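PDB 3ELG: uncharacterized periplasmic protein from Bacteroides vulgatus ATCC 8482, which is of unknown function, but has a BLIP-like fold of the PepSY-like family and probably works in the periplasm. Local coordinates for residues Glu19-His24 / Leu55-Lys60; Phe25-Val30 / Asp51-Glu56; Phe77-Ile82 / Lys103-Thr108; Asn91-Val96 / Leu107-Gly112. All blocks are in the same frame, centred on the assembly; numbering follows the deposited sequence. Where two conformers were deposited one is given.

Contact 1: residues Glu19-His24 / Leu55-Lys60; sequences EMIGKH and LEFNSK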
# COMPACT_ATOMS: atom_id res chain seq x y z
N GLU A 19 0.01 10.33 -9.92
CA GLU A 19 1.07 9.82 -10.80
C GLU A 19 1.33 8.34 -10.51
O GLU A 19 1.49 7.51 -11.44
CB GLU A 19 2.35 10.64 -10.65
CG GLU A 19 2.26 12.08 -11.18
CD GLU A 19 2.14 12.22 -12.71
OE1 GLU A 19 2.24 11.21 -13.46
OE2 GLU A 19 1.97 13.37 -13.16
N MSE A 20 1.35 8.00 -9.22
CA MSE A 20 1.61 6.65 -8.78
C MSE A 20 0.56 5.71 -9.36
O MSE A 20 0.87 4.64 -9.88
CB MSE A 20 1.70 6.53 -7.25
CG MSE A 20 2.04 5.14 -6.68
SE MSE A 20 0.58 3.83 -6.78
CE MSE A 20 0.75 3.17 -4.96
N ILE A 21 -0.70 6.14 -9.31
CA ILE A 21 -1.83 5.32 -9.77
C ILE A 21 -1.76 5.17 -11.28
O ILE A 21 -2.02 4.10 -11.84
CB ILE A 21 -3.17 5.91 -9.36
CG1 ILE A 21 -3.30 5.85 -7.85
CG2 ILE A 21 -4.30 5.15 -10.03
CD1 ILE A 21 -4.33 6.77 -7.24
N GLY A 22 -1.42 6.27 -11.94
CA GLY A 22 -1.33 6.26 -13.40
C GLY A 22 -0.20 5.39 -13.94
O GLY A 22 -0.31 4.80 -15.00
N LYS A 23 0.88 5.30 -13.18
CA LYS A 23 2.07 4.59 -13.60
C LYS A 23 1.91 3.10 -13.34
O LYS A 23 2.22 2.26 -14.20
CB LYS A 23 3.33 5.16 -12.91
CG LYS A 23 4.60 4.43 -13.24
CD LYS A 23 5.81 5.16 -12.67
CE LYS A 23 7.11 4.48 -13.06
NZ LYS A 23 8.31 5.17 -12.45
N HIS A 24 1.42 2.77 -12.15
CA HIS A 24 1.50 1.42 -11.65
C HIS A 24 0.21 0.61 -11.68
O HIS A 24 0.27 -0.63 -11.53
CB HIS A 24 2.05 1.42 -10.25
CG HIS A 24 3.46 1.88 -10.17
ND1 HIS A 24 4.51 1.13 -10.68
CD2 HIS A 24 3.99 3.03 -9.71
CE1 HIS A 24 5.63 1.81 -10.52
NE2 HIS A 24 5.35 2.95 -9.92
N LEU A 55 -5.57 1.49 -2.05
CA LEU A 55 -4.30 2.18 -1.80
C LEU A 55 -4.51 3.21 -0.73
O LEU A 55 -5.56 3.81 -0.64
CB LEU A 55 -3.84 2.85 -3.10
CG LEU A 55 -3.80 1.98 -4.34
CD1 LEU A 55 -3.44 2.81 -5.59
CD2 LEU A 55 -2.81 0.78 -4.18
N GLU A 56 -3.47 3.44 0.06
CA GLU A 56 -3.52 4.52 1.02
C GLU A 56 -2.28 5.34 0.80
O GLU A 56 -1.22 4.81 0.49
CB GLU A 56 -3.58 3.98 2.44
CG GLU A 56 -4.01 4.99 3.43
CD GLU A 56 -4.24 4.37 4.76
OE1 GLU A 56 -3.37 3.57 5.17
OE2 GLU A 56 -5.28 4.67 5.38
N PHE A 57 -2.45 6.66 0.92
CA PHE A 57 -1.37 7.61 0.73
C PHE A 57 -1.32 8.61 1.88
O PHE A 57 -2.37 8.95 2.49
CB PHE A 57 -1.55 8.44 -0.53
CG PHE A 57 -1.62 7.61 -1.78
CD1 PHE A 57 -2.84 7.14 -2.25
CD2 PHE A 57 -0.48 7.34 -2.53
CE1 PHE A 57 -2.89 6.38 -3.39
CE2 PHE A 57 -0.52 6.55 -3.66
CZ PHE A 57 -1.72 6.09 -4.12
N ASN A 58 -0.12 9.11 2.14
CA ASN A 58 0.02 10.19 3.14
C ASN A 58 -0.31 11.53 2.56
O ASN A 58 -0.77 11.64 1.43
CB ASN A 58 1.41 10.18 3.83
CG ASN A 58 2.54 10.59 2.93
OD1 ASN A 58 2.34 11.13 1.84
ND2 ASN A 58 3.79 10.39 3.42
N SER A 59 -0.07 12.55 3.37
CA SER A 59 -0.53 13.90 3.04
C SER A 59 0.15 14.45 1.81
O SER A 59 -0.39 15.36 1.15
CB SER A 59 -0.42 14.86 4.22
OG SER A 59 0.93 15.15 4.50
N LYS A 60 1.32 13.88 1.51
CA LYS A 60 2.16 14.25 0.38
C LYS A 60 1.98 13.35 -0.84
O LYS A 60 2.65 13.54 -1.88
CB LYS A 60 3.62 14.24 0.81
CG LYS A 60 3.87 15.26 1.88
CD LYS A 60 5.21 15.06 2.55
CE LYS A 60 6.34 15.16 1.55
NZ LYS A 60 7.64 15.43 2.24
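Asn-58 OD1 is gripped by two backbone N-H groups, those of Lys-60 and Glu-62. The bond from Lys-60 N to Asn-58 OD1 is 3.0 Å long and bent (136°), with the donor well above the carbonyl plane; it closes an Asx turn just after strand 54-57. That turn makes no contact with residues 19-24, and the contact proper is wholly apolar. Met-20, modelled as selenomethionine, leaves the helix with CG anti to the backbone N (chi1 -177°), then bends so that SE sits at the edge of the Phe-57 ring, 5.4 Å from its centroid, a Met-aromatic contact. The methyl carries on past the selenium, bringing Met-20 CE to 3.8 Å from Phe-57 CE2. Ile-21 crosses the ring obliquely at its tip, CG1 lying 4.1 Å from Phe-57 CZ, and the same CG1 meets Leu-55 CD1 at 3.8 Å. Phe-57 and Leu-55, two residues apart, thus both point at the helix, while Glu-56 between them points away. The axis of residues 19-24 passes 11.3 Å from that of strand residues 55-57, roughly antiparallel to it; Trp-63 and Ile-66 of strand 63-67 also touch Met-20, while Val-47 and Leu-49 of strand 43-49 pack beside Phe-57 and Leu-55.

Contact 2: residues Phe25-Val30 / Asp51-Glu56; sequences FSQTKV and DGIELE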
# COMPACT_ATOMS: atom_id res chain seq x y z
N PHE A 25 -0.91 1.31 -11.88
CA PHE A 25 -2.27 0.74 -11.91
C PHE A 25 -3.07 1.24 -13.10
O PHE A 25 -4.27 1.59 -13.01
CB PHE A 25 -2.98 0.99 -10.54
CG PHE A 25 -2.26 0.34 -9.39
CD1 PHE A 25 -2.41 -1.00 -9.14
CD2 PHE A 25 -1.35 1.05 -8.64
CE1 PHE A 25 -1.73 -1.61 -8.15
CE2 PHE A 25 -0.62 0.44 -7.62
CZ PHE A 25 -0.82 -0.89 -7.36
N SER A 26 -2.41 1.28 -14.25
CA SER A 26 -3.04 1.81 -15.45
C SER A 26 -4.12 0.87 -15.99
O SER A 26 -4.86 1.23 -16.88
CB SER A 26 -2.02 2.04 -16.57
OG SER A 26 -1.33 0.84 -16.86
N GLN A 27 -4.14 -0.35 -15.47
CA GLN A 27 -5.20 -1.30 -15.84
C GLN A 27 -6.56 -0.93 -15.24
O GLN A 27 -7.59 -1.45 -15.63
CB GLN A 27 -4.85 -2.73 -15.41
CG GLN A 27 -5.11 -3.03 -13.94
CD GLN A 27 -3.95 -2.65 -13.03
OE1 GLN A 27 -3.04 -1.92 -13.45
NE2 GLN A 27 -3.97 -3.16 -11.80
N THR A 28 -6.57 0.00 -14.30
CA THR A 28 -7.82 0.40 -13.70
C THR A 28 -7.86 1.94 -13.48
O THR A 28 -7.08 2.70 -14.06
CB THR A 28 -8.10 -0.46 -12.40
OG1 THR A 28 -9.43 -0.21 -11.90
CG2 THR A 28 -7.01 -0.25 -11.31
N LYS A 29 -8.79 2.40 -12.67
CA LYS A 29 -8.89 3.81 -12.40
C LYS A 29 -9.56 4.01 -11.06
O LYS A 29 -10.16 3.07 -10.51
CB LYS A 29 -9.80 4.48 -13.41
CG LYS A 29 -11.21 4.00 -13.31
CD LYS A 29 -12.07 4.64 -14.39
N VAL A 30 -9.52 5.25 -10.60
CA VAL A 30 -10.08 5.57 -9.27
C VAL A 30 -11.59 5.47 -9.26
O VAL A 30 -12.26 6.04 -10.15
CB VAL A 30 -9.67 6.99 -8.80
CG1 VAL A 30 -10.42 7.36 -7.59
CG2 VAL A 30 -8.13 7.05 -8.57
N ASP A 51 -11.38 -1.78 -9.85
CA ASP A 51 -11.15 -3.22 -9.80
C ASP A 51 -11.03 -3.81 -8.40
O ASP A 51 -10.84 -5.02 -8.22
CB ASP A 51 -9.94 -3.61 -10.67
CG ASP A 51 -8.61 -3.24 -10.08
OD1 ASP A 51 -8.56 -2.58 -9.02
OD2 ASP A 51 -7.58 -3.60 -10.72
N GLY A 52 -11.18 -2.96 -7.40
CA GLY A 52 -11.22 -3.40 -6.00
C GLY A 52 -9.92 -3.18 -5.24
O GLY A 52 -9.87 -3.28 -4.02
N ILE A 53 -8.84 -2.90 -5.96
CA ILE A 53 -7.58 -2.58 -5.28
C ILE A 53 -7.75 -1.38 -4.35
O ILE A 53 -8.45 -0.43 -4.69
CB ILE A 53 -6.42 -2.38 -6.30
CG1 ILE A 53 -6.09 -3.71 -7.02
CG2 ILE A 53 -5.16 -1.78 -5.65
CD1 ILE A 53 -5.09 -3.52 -8.15
N GLU A 54 -7.04 -1.39 -3.20
CA GLU A 54 -7.14 -0.29 -2.24
C GLU A 54 -5.73 0.19 -1.95
O GLU A 54 -4.81 -0.62 -1.69
CB GLU A 54 -7.81 -0.79 -0.94
CG GLU A 54 -9.20 -1.27 -1.19
CD GLU A 54 -9.87 -1.81 0.06
OE1 GLU A 54 -9.31 -1.66 1.15
OE2 GLU A 54 -10.96 -2.42 -0.07
N LEU A 55 -5.57 1.49 -2.05
CA LEU A 55 -4.30 2.18 -1.80
C LEU A 55 -4.51 3.21 -0.73
O LEU A 55 -5.56 3.81 -0.64
CB LEU A 55 -3.84 2.85 -3.10
CG LEU A 55 -3.80 1.98 -4.34
CD1 LEU A 55 -3.44 2.81 -5.59
CD2 LEU A 55 -2.81 0.78 -4.18
N GLU A 56 -3.47 3.44 0.06
CA GLU A 56 -3.52 4.52 1.02
C GLU A 56 -2.28 5.34 0.80
O GLU A 56 -1.22 4.81 0.49
CB GLU A 56 -3.58 3.98 2.44
CG GLU A 56 -4.01 4.99 3.43
CD GLU A 56 -4.24 4.37 4.76
OE1 GLU A 56 -3.37 3.57 5.17
OE2 GLU A 56 -5.28 4.67 5.38
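Two turns meet here: the type I turn Phe-25 to Thr-28, which takes the chain out of helix 15-24 toward strand 30-37, and the tight connection between strands 43-49 and 54-57. The second is built as an Asx turn. Asp-51 holds its carboxylate in the crowded position between backbone N and carbonyl carbon (chi1 74°), folded back so that OD1 accepts Ile-53 N at 3.1 Å in a nearly straight bond (165°), the donor coming from above the carboxylate plane. Gly-52 lies in this turn at backbone angles that call for glycine.

Thr-28 is laid across Asp-51 at about a right angle. Its hydroxyl, anti to the backbone N, takes only a weak bond from Asp-51 N to Thr-28 OG1, 3.2 Å long, while the methyl rests against the carboxylate, Thr-28 CG2 to Asp-51 OD2 being 3.4 Å. Gln-27, at the exposed rim, bends at chi2 and brings NE2 to 3.8 Å from Ile-53 CD1.

Further in, the contact becomes apolar. The Ile-53 side chain crosses Phe-25 obliquely, its CD1 3.8 Å from Phe-25 CD1. Leu-55 meets the ring tip to tip, with Leu-55 CD1 4.1 Å from Phe-25 CD2 and the second methyl, CD2, touching the far end of the ring. Leu-49, Ile-66 and Pro-74 also reach this phenylalanine. An Asx turn thus links two antiparallel strands while the residue that follows helix 15-24 packs on their sheet, consistent with the helix-on-sheet layout of the BLIP-like fold.

Contact 3: residues Phe77-Ile82 / Lys103-Thr108; sequences FIPQAI and KGYELT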
# COMPACT_ATOMS: atom_id res chain seq x y z
N PHE A 77 7.56 -2.17 -5.62
CA PHE A 77 7.21 -1.60 -4.33
C PHE A 77 7.91 -2.32 -3.15
O PHE A 77 7.95 -1.84 -2.00
CB PHE A 77 5.71 -1.65 -4.13
CG PHE A 77 4.92 -0.69 -5.05
CD1 PHE A 77 5.12 0.68 -4.97
CD2 PHE A 77 4.00 -1.18 -5.94
CE1 PHE A 77 4.42 1.54 -5.80
CE2 PHE A 77 3.28 -0.32 -6.76
CZ PHE A 77 3.49 1.04 -6.68
N ILE A 78 8.44 -3.50 -3.46
CA ILE A 78 9.06 -4.38 -2.46
C ILE A 78 10.55 -4.11 -2.45
O ILE A 78 11.25 -4.29 -3.48
CB ILE A 78 8.72 -5.89 -2.70
CG1 ILE A 78 7.21 -6.08 -2.76
CG2 ILE A 78 9.33 -6.72 -1.58
CD1 ILE A 78 6.82 -7.48 -3.05
N PRO A 79 11.10 -3.64 -1.31
CA PRO A 79 12.55 -3.45 -1.31
C PRO A 79 13.34 -4.72 -1.65
O PRO A 79 12.93 -5.82 -1.30
CB PRO A 79 12.86 -2.98 0.12
CG PRO A 79 11.64 -2.41 0.61
CD PRO A 79 10.49 -3.14 -0.07
N GLN A 80 14.48 -4.53 -2.31
CA GLN A 80 15.27 -5.69 -2.77
C GLN A 80 15.64 -6.67 -1.64
O GLN A 80 15.57 -7.89 -1.79
CB GLN A 80 16.54 -5.21 -3.50
CG GLN A 80 17.38 -6.37 -3.97
N ALA A 81 16.01 -6.14 -0.49
CA ALA A 81 16.42 -6.99 0.63
C ALA A 81 15.23 -7.87 1.06
O ALA A 81 15.40 -9.00 1.46
CB ALA A 81 16.95 -6.13 1.85
N ILE A 82 14.04 -7.28 0.97
CA ILE A 82 12.81 -7.95 1.43
C ILE A 82 12.43 -9.03 0.40
O ILE A 82 12.09 -10.14 0.75
CB ILE A 82 11.66 -6.93 1.73
CG1 ILE A 82 12.05 -6.08 2.97
CG2 ILE A 82 10.32 -7.68 1.87
CD1 ILE A 82 10.97 -5.13 3.46
N LYS A 103 8.37 2.44 11.18
CA LYS A 103 9.02 1.29 11.84
C LYS A 103 9.42 0.19 10.87
O LYS A 103 10.15 -0.72 11.22
CB LYS A 103 8.15 0.71 12.95
CG LYS A 103 7.76 1.76 13.98
CD LYS A 103 7.98 1.28 15.39
CE LYS A 103 8.07 2.46 16.33
NZ LYS A 103 8.97 2.19 17.48
N GLY A 104 8.94 0.28 9.64
CA GLY A 104 9.31 -0.72 8.63
C GLY A 104 8.22 -1.09 7.67
O GLY A 104 7.39 -0.27 7.29
N TYR A 105 8.22 -2.39 7.34
CA TYR A 105 7.35 -2.97 6.30
C TYR A 105 6.59 -4.19 6.81
O TYR A 105 7.06 -4.97 7.66
CB TYR A 105 8.19 -3.37 5.10
CG TYR A 105 8.96 -2.26 4.44
CD1 TYR A 105 10.21 -1.88 4.91
CD2 TYR A 105 8.44 -1.61 3.35
CE1 TYR A 105 10.93 -0.87 4.30
CE2 TYR A 105 9.15 -0.61 2.73
CZ TYR A 105 10.38 -0.23 3.22
OH TYR A 105 11.05 0.76 2.54
N GLU A 106 5.37 -4.32 6.32
CA GLU A 106 4.57 -5.49 6.64
C GLU A 106 4.02 -6.03 5.35
O GLU A 106 3.32 -5.30 4.59
CB GLU A 106 3.41 -5.13 7.54
CG GLU A 106 3.84 -4.42 8.84
CD GLU A 106 2.65 -3.94 9.69
OE1 GLU A 106 1.48 -3.94 9.22
OE2 GLU A 106 2.89 -3.58 10.85
N LEU A 107 4.44 -7.24 5.01
CA LEU A 107 3.95 -7.90 3.82
C LEU A 107 2.97 -8.99 4.16
O LEU A 107 3.25 -9.86 4.95
CB LEU A 107 5.08 -8.52 3.04
CG LEU A 107 6.02 -7.57 2.24
CD1 LEU A 107 6.81 -6.57 3.06
CD2 LEU A 107 6.91 -8.36 1.32
N THR A 108 1.79 -8.93 3.54
CA THR A 108 0.74 -9.90 3.81
C THR A 108 0.60 -10.86 2.65
O THR A 108 0.49 -10.47 1.47
CB THR A 108 -0.62 -9.26 4.10
OG1 THR A 108 -0.47 -8.28 5.12
CG2 THR A 108 -1.60 -10.34 4.57
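Tyr-105 and Leu-107 both point from strand 104-109 at the start of helix 80-89; Pro-79, at the N-cap position, meets Tyr-105 tip to tip, whereas Ile-82 crosses both residues obliquely. Pro-79 CG lies over one face of the phenol ring, offset toward its rim. It is 3.9 Å from the centroid of the Tyr-105 ring and only 25° off the ring normal, a CH-pi contact. The ring atom closest to Pro-79 CG is Tyr-105 CZ, at 3.6 Å, so the proline covers the hydroxyl end. The root of the same ring belongs to Ile-82, which sets CD1 3.6 Å from Tyr-105 CG. Its extended outer branch (CG1 anti to the carbonyl carbon, chi1 -68°, then chi2 -175°) is what carries CD1 that far.

The other branch of Ile-82 turns to Leu-107. Ile-82 CG2, anti to the backbone N, presses on Leu-107 CD2 at 3.5 Å. One isoleucine thus serves two neighbours on the strand, one with each branch. Ile-78, just ahead of the proline, reaches the same leucine methyl more loosely, Ile-78 CG2 to Leu-107 CD2 being 4.1 Å. No hydrogen bond joins the two segments. Around them, Met-86, farther along helix 80-89, also rests on Leu-107, and strands 114-117 and 95-101 flank strand 104-109, contributing Phe-117 to Ile-82 and Leu-107, and Ile-98 to Leu-107.

Contact 4: residues Asn91-Val96 / Leu107-Gly112; sequences NGHKTV and LTLENG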
# COMPACT_ATOMS: atom_id res chain seq x y z
N ASN A 91 8.96 -18.71 -0.45
CA ASN A 91 8.90 -18.93 -1.90
C ASN A 91 7.59 -19.52 -2.40
O ASN A 91 6.93 -20.33 -1.72
CB ASN A 91 10.06 -19.81 -2.38
CG ASN A 91 9.91 -20.23 -3.83
OD1 ASN A 91 9.31 -21.27 -4.13
ND2 ASN A 91 10.47 -19.43 -4.75
N GLY A 92 7.20 -19.10 -3.59
CA GLY A 92 5.96 -19.58 -4.21
C GLY A 92 4.69 -18.93 -3.64
O GLY A 92 3.59 -19.16 -4.15
N HIS A 93 4.86 -18.17 -2.57
CA HIS A 93 3.74 -17.40 -1.96
C HIS A 93 3.67 -16.03 -2.59
O HIS A 93 4.67 -15.48 -2.97
CB HIS A 93 3.89 -17.26 -0.45
CG HIS A 93 3.55 -18.51 0.30
ND1 HIS A 93 3.75 -19.77 -0.24
CD2 HIS A 93 3.04 -18.70 1.53
CE1 HIS A 93 3.37 -20.68 0.64
NE2 HIS A 93 2.93 -20.06 1.72
N LYS A 94 2.45 -15.52 -2.72
CA LYS A 94 2.23 -14.17 -3.28
C LYS A 94 2.13 -13.18 -2.18
O LYS A 94 1.35 -13.39 -1.26
CB LYS A 94 0.86 -14.05 -3.94
CG LYS A 94 0.72 -14.29 -5.41
CD LYS A 94 -0.77 -14.15 -5.71
CE LYS A 94 -1.11 -14.55 -7.10
NZ LYS A 94 -2.47 -14.03 -7.45
N THR A 95 2.83 -12.05 -2.28
CA THR A 95 2.52 -10.89 -1.43
C THR A 95 1.39 -10.10 -2.06
O THR A 95 1.53 -9.54 -3.13
CB THR A 95 3.75 -9.93 -1.25
OG1 THR A 95 4.78 -10.66 -0.56
CG2 THR A 95 3.39 -8.66 -0.47
N VAL A 96 0.29 -10.03 -1.35
CA VAL A 96 -0.94 -9.41 -1.89
C VAL A 96 -1.19 -8.03 -1.31
O VAL A 96 -2.02 -7.26 -1.84
CB VAL A 96 -2.20 -10.31 -1.71
CG1 VAL A 96 -2.00 -11.67 -2.47
CG2 VAL A 96 -2.59 -10.49 -0.25
N LEU A 107 4.44 -7.24 5.01
CA LEU A 107 3.95 -7.90 3.82
C LEU A 107 2.97 -8.99 4.16
O LEU A 107 3.25 -9.86 4.95
CB LEU A 107 5.08 -8.52 3.04
CG LEU A 107 6.02 -7.57 2.24
CD1 LEU A 107 6.81 -6.57 3.06
CD2 LEU A 107 6.91 -8.36 1.32
N THR A 108 1.79 -8.93 3.54
CA THR A 108 0.74 -9.90 3.81
C THR A 108 0.60 -10.86 2.65
O THR A 108 0.49 -10.47 1.47
CB THR A 108 -0.62 -9.26 4.10
OG1 THR A 108 -0.47 -8.28 5.12
CG2 THR A 108 -1.60 -10.34 4.57
N LEU A 109 0.66 -12.13 2.98
CA LEU A 109 0.58 -13.18 1.96
C LEU A 109 -0.88 -13.54 1.69
O LEU A 109 -1.80 -13.18 2.45
CB LEU A 109 1.35 -14.44 2.35
CG LEU A 109 2.80 -14.16 2.79
CD1 LEU A 109 3.58 -15.44 3.11
CD2 LEU A 109 3.54 -13.35 1.70
N GLU A 110 -1.04 -14.31 0.63
CA GLU A 110 -2.36 -14.72 0.17
C GLU A 110 -3.10 -15.48 1.27
O GLU A 110 -4.33 -15.44 1.35
CB GLU A 110 -2.27 -15.60 -1.08
CG GLU A 110 -1.86 -17.03 -0.75
CD GLU A 110 -0.38 -17.19 -0.42
OE1 GLU A 110 0.46 -16.92 -1.32
OE2 GLU A 110 -0.08 -17.58 0.74
N ASN A 111 -2.33 -16.21 2.08
CA ASN A 111 -2.88 -17.01 3.19
C ASN A 111 -3.12 -16.21 4.48
O ASN A 111 -3.56 -16.74 5.50
CB ASN A 111 -2.04 -18.26 3.45
CG ASN A 111 -0.72 -17.96 4.16
OD1 ASN A 111 -0.30 -16.82 4.24
ND2 ASN A 111 -0.08 -19.00 4.68
N GLY A 112 -2.83 -14.93 4.40
CA GLY A 112 -3.06 -14.03 5.50
C GLY A 112 -1.92 -13.87 6.49
O GLY A 112 -2.00 -13.12 7.45
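The tight half of this contact is the end of the hairpin of strands 95-101 and 104-109. Val-96 N gives Thr-108 O a bond of 2.9 Å, met nearly along the C=O axis, and Thr-95 faces Leu-109 as an antiparallel non-hydrogen-bonded pair. On the face covered by Met-86, Thr-95 OG1 touches two leucine methyls, Leu-107 CD2 and Leu-109 CD2, each at 3.7 Å.

Toward solvent the pairing frays. Glu-110 N reaches Lys-94 O only weakly, and the side chain takes over: with CG in the crowded position (chi1 78°) and a bend at chi2, the carboxylate curls back so that OE1 accepts Lys-94 N at 2.8 Å, fairly straight (161°). Its other oxygen, Glu-110 OE2, takes Asn-111 N at 3.0 Å from above the carboxylate plane, so the group is held at both ends. The exposed His-93 ring stands almost perpendicular to it (82°), with CD2 3.4 Å from Glu-110 OE2; the nearby carboxylate might favour a protonated imidazole. Lys-94 extends away, its NZ bonded to Asn-70 O. Met-86 of helix 80-89 rests on Thr-95, Leu-107 and Leu-109, while strand 104-109 pairs on its far side with strand 114-117.

Along the chain, contact 2 is nested inside contact 1: both bring helix 15-24 or its exit loop onto strand 54-57, with centres about 10 Å apart. Contacts 3 and 4 follow in series, interlocked in sequence and sharing strand 104-109, their centres about 12 Å apart. All four reach the same antiparallel sheet, the first pair by way of strand 54-57 and the second by strands 95-101 and 104-109. The two pairs meet through Phe-77, which touches Met-20, His-24 and Phe-25, although contacts 1 and 3 have centres about 17 Å apart. Contact 4 does not touch contact 1 or 2. Two helices thus pack on one continuous sheet, in keeping with the BLIP-like fold.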